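Side-chain contacts in DHHA1 domain protein (Clostridium perfringens, PDB 3KEW), which probably hydrolyses mischarged alanine tRNA, as the zinc-containing editing domains of alanyl-tRNA synthetases and their free-standing relatives do: residues Q101-G106 and R201-L206; I182-V185 and D191-A194. All coordinates share one frame; numbering follows the deposited sequence.

Interaction 1 of 2, residues Q101-G106 and R201-L206; sequences QHLLSG and RNTRDL. With ZN (zinc ion), chain C.
Leu103 meets Leu206 and Thr203 in a small, buried, wholly apolar contact, where the middle of helix 88-112 packs against the loop and short 3-10 turn ahead of strand 209-217. The leucines touch through one branch each, CD2 of Leu103 lying 3.7 Å from CD2 of Leu206 as the two side chains pass by in opposite senses. Leu103 reaches across because its CG stands anti to the backbone N (chi1 -179°), and its other methyl, CD1, comes more loosely to the methyl of Thr203, CD1 to CG2 4.4 Å. Threonine suits this place by having two different faces: the methyl turns to the leucine, while OG1 is hydrogen-bonded to the backbone of Leu154 and Leu149. Leu206 also rests on Leu99 and Gln96 of the same helix, and Ile150 of helix 136-152 touches both leucines. The turn carrying Leu206 is shaped by an Asx motif, in which Asn202 OD1 accepts from Asp205 N at 2.9 Å, the donor nearly in line with the side-chain C=O.

Next to Leu103, on another side of the helix, His102 belongs to an HxxxH motif characteristic of this family's editing domains. Its NE2 binds the zinc ion at 2.3 Å; His98 from one helical turn earlier, Cys195 and three waters complete the shell. Imidazole suits this role, since its ring nitrogen NE2 can bind zinc at the far end of a rigid side chain. His199 lies edge-to-face against that ring, which probably restricts its rotation. The helical backbone is regular here, Gly106 N bonding to His102 O at 3.0 Å and continuing the helix past the zinc ligand.

Interaction 2 of 2, residues I182-V185 and D191-A194; sequences IRIV and DLNA
Ile184 sets its CG2 methyl beside the CD2 branch of Leu192, 3.7 Å from CD2, the two side chains meeting at a slant. That methyl stands anti to the backbone N, while the longer branch (chi1 -67°) swings its CD1 to Ala194, 4.0 Å from CA. Ile184 and Ala194 form the non-hydrogen-bonded antiparallel pair, and the small alanine lets the beta-branched isoleucine lie close to the neighbouring backbone. Val185 and Asn193 form the hydrogen-bonded pair: Val185 N reaches Asn193 O at 2.9 Å, and Asn193 N returns to Val185 O at 3.0 Å, both nearly straight.

Asparagine suits its place through its amide. ND2 donates to Asp191 OD2, meeting the carboxylate from above its plane, and also to a water that in turn donates to Val185 O. Asp191 OD1 forms a salt bridge with Arg172, which would hold the carboxylate in place beside Asn193. Residues 184-185 and 191-194 lie in the two strands of a beta hairpin, and 182-183 lead into it; strand 184-187 is the middle of three, with strand 191-194 on one flank and strand 156-159 on the other, where Val185 rests on Val156 and Ser158.

The centres of the two interactions lie about 13 Å apart. Along the chain the order is 101-106, 182-185, 191-194, 201-206, so the hairpin of interaction 2 falls between the partners of interaction 1. They touch where helix 88-112 passes the hairpin: His102 ND1 lies 4.2 Å from Val185 CG1, and Gly106 CA 4.0 Å from Asp191 OD2. The zinc site spans this junction, with His98 and His102 on the helix and Cys195 directly after strand 191-194; the side chain of Asn193 is about 6 Å from the metal. Helix and hairpin thus both border the zinc site, consistent with an editing centre.

Interaction 1 of 2, residues Q101-G106 and R201-L206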
# COMPACT_ATOMS: atom_id res chain seq x y z
N GLN A 101 7.63 0.60 5.44
CA GLN A 101 7.87 -0.75 5.97
C GLN A 101 8.79 -1.58 5.08
O GLN A 101 9.75 -2.17 5.58
CB GLN A 101 6.56 -1.49 6.20
CG GLN A 101 6.74 -2.92 6.71
CD GLN A 101 6.57 -3.94 5.61
OE1 GLN A 101 5.54 -3.96 4.95
NE2 GLN A 101 7.60 -4.77 5.39
N HIS A 102 8.50 -1.64 3.78
CA HIS A 102 9.33 -2.39 2.82
C HIS A 102 10.79 -1.92 2.82
O HIS A 102 11.72 -2.73 2.71
CB HIS A 102 8.78 -2.24 1.39
CG HIS A 102 7.62 -3.13 1.08
ND1 HIS A 102 7.60 -3.93 -0.04
CD2 HIS A 102 6.44 -3.33 1.71
CE1 HIS A 102 6.46 -4.60 -0.08
NE2 HIS A 102 5.74 -4.25 0.97
N LEU A 103 10.96 -0.60 2.87
CA LEU A 103 12.28 0.03 2.87
C LEU A 103 13.11 -0.36 4.09
O LEU A 103 14.26 -0.81 3.96
CB LEU A 103 12.14 1.56 2.75
CG LEU A 103 13.45 2.36 2.70
CD1 LEU A 103 14.31 1.98 1.50
CD2 LEU A 103 13.13 3.86 2.70
N LEU A 104 12.52 -0.22 5.27
CA LEU A 104 13.15 -0.58 6.54
C LEU A 104 13.50 -2.06 6.57
O LEU A 104 14.64 -2.42 6.90
CB LEU A 104 12.23 -0.26 7.73
CG LEU A 104 12.10 1.19 8.19
CD1 LEU A 104 10.97 1.31 9.24
CD2 LEU A 104 13.40 1.76 8.74
N SER A 105 12.54 -2.89 6.19
CA SER A 105 12.72 -4.33 6.12
C SER A 105 13.93 -4.68 5.25
O SER A 105 14.77 -5.49 5.64
CB SER A 105 11.45 -5.02 5.60
OG SER A 105 10.44 -4.99 6.60
N GLY A 106 14.02 -4.02 4.09
CA GLY A 106 15.09 -4.23 3.11
C GLY A 106 16.44 -3.74 3.61
O GLY A 106 17.47 -4.35 3.30
N ARG A 201 6.15 5.44 -6.55
CA ARG A 201 7.00 4.92 -7.63
C ARG A 201 8.48 5.18 -7.40
O ARG A 201 9.32 4.75 -8.19
CB ARG A 201 6.58 5.47 -8.99
CG ARG A 201 5.47 4.67 -9.66
CD ARG A 201 5.37 5.01 -11.13
NE ARG A 201 4.00 4.88 -11.61
CZ ARG A 201 3.64 4.89 -12.89
NH1 ARG A 201 4.56 5.02 -13.84
NH2 ARG A 201 2.36 4.76 -13.21
N ASN A 202 8.78 5.90 -6.32
CA ASN A 202 10.16 6.10 -5.90
C ASN A 202 10.30 6.26 -4.38
O ASN A 202 9.31 6.54 -3.69
CB ASN A 202 10.81 7.27 -6.66
CG ASN A 202 10.01 8.57 -6.57
OD1 ASN A 202 9.76 9.09 -5.48
ND2 ASN A 202 9.63 9.10 -7.72
N THR A 203 11.51 6.07 -3.87
CA THR A 203 11.76 6.24 -2.42
C THR A 203 11.75 7.72 -1.97
O THR A 203 11.46 8.00 -0.80
CB THR A 203 13.07 5.54 -1.97
OG1 THR A 203 14.18 6.07 -2.70
CG2 THR A 203 12.98 4.00 -2.17
N ARG A 204 12.04 8.65 -2.88
CA ARG A 204 11.99 10.09 -2.58
C ARG A 204 10.61 10.55 -2.13
O ARG A 204 10.49 11.42 -1.27
CB ARG A 204 12.47 10.92 -3.78
CG ARG A 204 12.56 12.45 -3.60
CD ARG A 204 13.37 12.88 -2.38
NE ARG A 204 13.27 14.32 -2.14
CZ ARG A 204 12.27 14.92 -1.48
NH1 ARG A 204 11.27 14.22 -0.97
NH2 ARG A 204 12.29 16.24 -1.33
N ASP A 205 9.57 9.92 -2.69
CA ASP A 205 8.17 10.16 -2.28
C ASP A 205 7.87 9.91 -0.81
O ASP A 205 6.86 10.39 -0.29
CB ASP A 205 7.22 9.33 -3.15
CG ASP A 205 6.77 10.06 -4.40
OD1 ASP A 205 5.66 9.75 -4.89
OD2 ASP A 205 7.50 10.95 -4.89
N LEU A 206 8.74 9.16 -0.12
CA LEU A 206 8.61 8.95 1.33
C LEU A 206 8.92 10.18 2.18
O LEU A 206 8.48 10.24 3.32
CB LEU A 206 9.50 7.80 1.78
CG LEU A 206 9.00 6.38 1.96
CD1 LEU A 206 7.66 6.13 1.30
CD2 LEU A 206 10.05 5.44 1.41
ZN ZN C . 3.74 -5.29 1.42
O HOH W 1 4.75 -5.74 3.47
O HOH W 2 4.60 -7.33 1.08
O HOH W 3 1.84 -6.48 2.30

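Interaction 2 of 2, residues I182-V185 and D191-A194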
# COMPACT_ATOMS: atom_id res chain seq x y z
N ILE A 182 -0.03 -12.90 -9.21
CA ILE A 182 1.01 -12.41 -8.31
C ILE A 182 1.43 -11.00 -8.73
O ILE A 182 1.80 -10.77 -9.89
CB ILE A 182 2.24 -13.39 -8.27
CG1 ILE A 182 1.92 -14.64 -7.44
CG2 ILE A 182 3.47 -12.73 -7.67
CD1 ILE A 182 1.63 -15.88 -8.27
N ARG A 183 1.32 -10.04 -7.80
CA ARG A 183 1.91 -8.71 -8.00
C ARG A 183 3.25 -8.66 -7.28
O ARG A 183 3.42 -9.26 -6.20
CB ARG A 183 1.02 -7.60 -7.44
CG ARG A 183 -0.47 -7.74 -7.68
CD ARG A 183 -0.96 -6.77 -8.71
NE ARG A 183 -0.34 -5.45 -8.64
CZ ARG A 183 -0.21 -4.65 -9.69
NH1 ARG A 183 -0.66 -5.03 -10.88
NH2 ARG A 183 0.38 -3.46 -9.58
N ILE A 184 4.20 -7.95 -7.87
CA ILE A 184 5.53 -7.78 -7.30
C ILE A 184 5.78 -6.29 -7.04
O ILE A 184 5.45 -5.44 -7.87
CB ILE A 184 6.61 -8.36 -8.25
CG1 ILE A 184 6.49 -9.90 -8.37
CG2 ILE A 184 8.02 -7.94 -7.85
CD1 ILE A 184 6.85 -10.70 -7.09
N VAL A 185 6.33 -5.98 -5.86
CA VAL A 185 6.85 -4.64 -5.56
C VAL A 185 8.36 -4.73 -5.35
O VAL A 185 8.83 -5.44 -4.46
CB VAL A 185 6.19 -4.01 -4.33
CG1 VAL A 185 6.86 -2.67 -4.00
CG2 VAL A 185 4.70 -3.80 -4.58
N ASP A 191 15.38 -4.58 -2.76
CA ASP A 191 14.40 -5.57 -2.31
C ASP A 191 13.37 -5.91 -3.40
O ASP A 191 13.11 -5.10 -4.28
CB ASP A 191 13.70 -5.05 -1.05
CG ASP A 191 13.39 -6.14 -0.04
OD1 ASP A 191 14.14 -7.14 0.05
OD2 ASP A 191 12.38 -5.99 0.69
N LEU A 192 12.80 -7.10 -3.31
CA LEU A 192 11.81 -7.59 -4.27
C LEU A 192 10.90 -8.56 -3.53
O LEU A 192 11.33 -9.66 -3.17
CB LEU A 192 12.51 -8.31 -5.42
CG LEU A 192 11.81 -8.72 -6.72
CD1 LEU A 192 12.87 -9.05 -7.75
CD2 LEU A 192 10.90 -9.92 -6.54
N ASN A 193 9.69 -8.12 -3.30
CA ASN A 193 8.68 -8.96 -2.55
C ASN A 193 7.27 -8.98 -3.28
O ASN A 193 6.83 -8.02 -3.85
CB ASN A 193 8.47 -8.41 -1.13
CG ASN A 193 9.76 -8.26 -0.35
OD1 ASN A 193 10.23 -9.19 0.30
ND2 ASN A 193 10.33 -7.06 -0.40
N ALA A 194 6.57 -10.07 -3.03
CA ALA A 194 5.21 -10.16 -3.51
C ALA A 194 4.37 -9.30 -2.58
O ALA A 194 4.45 -9.43 -1.36
CB ALA A 194 4.73 -11.60 -3.51
O HOH W 4 9.80 -4.52 -1.65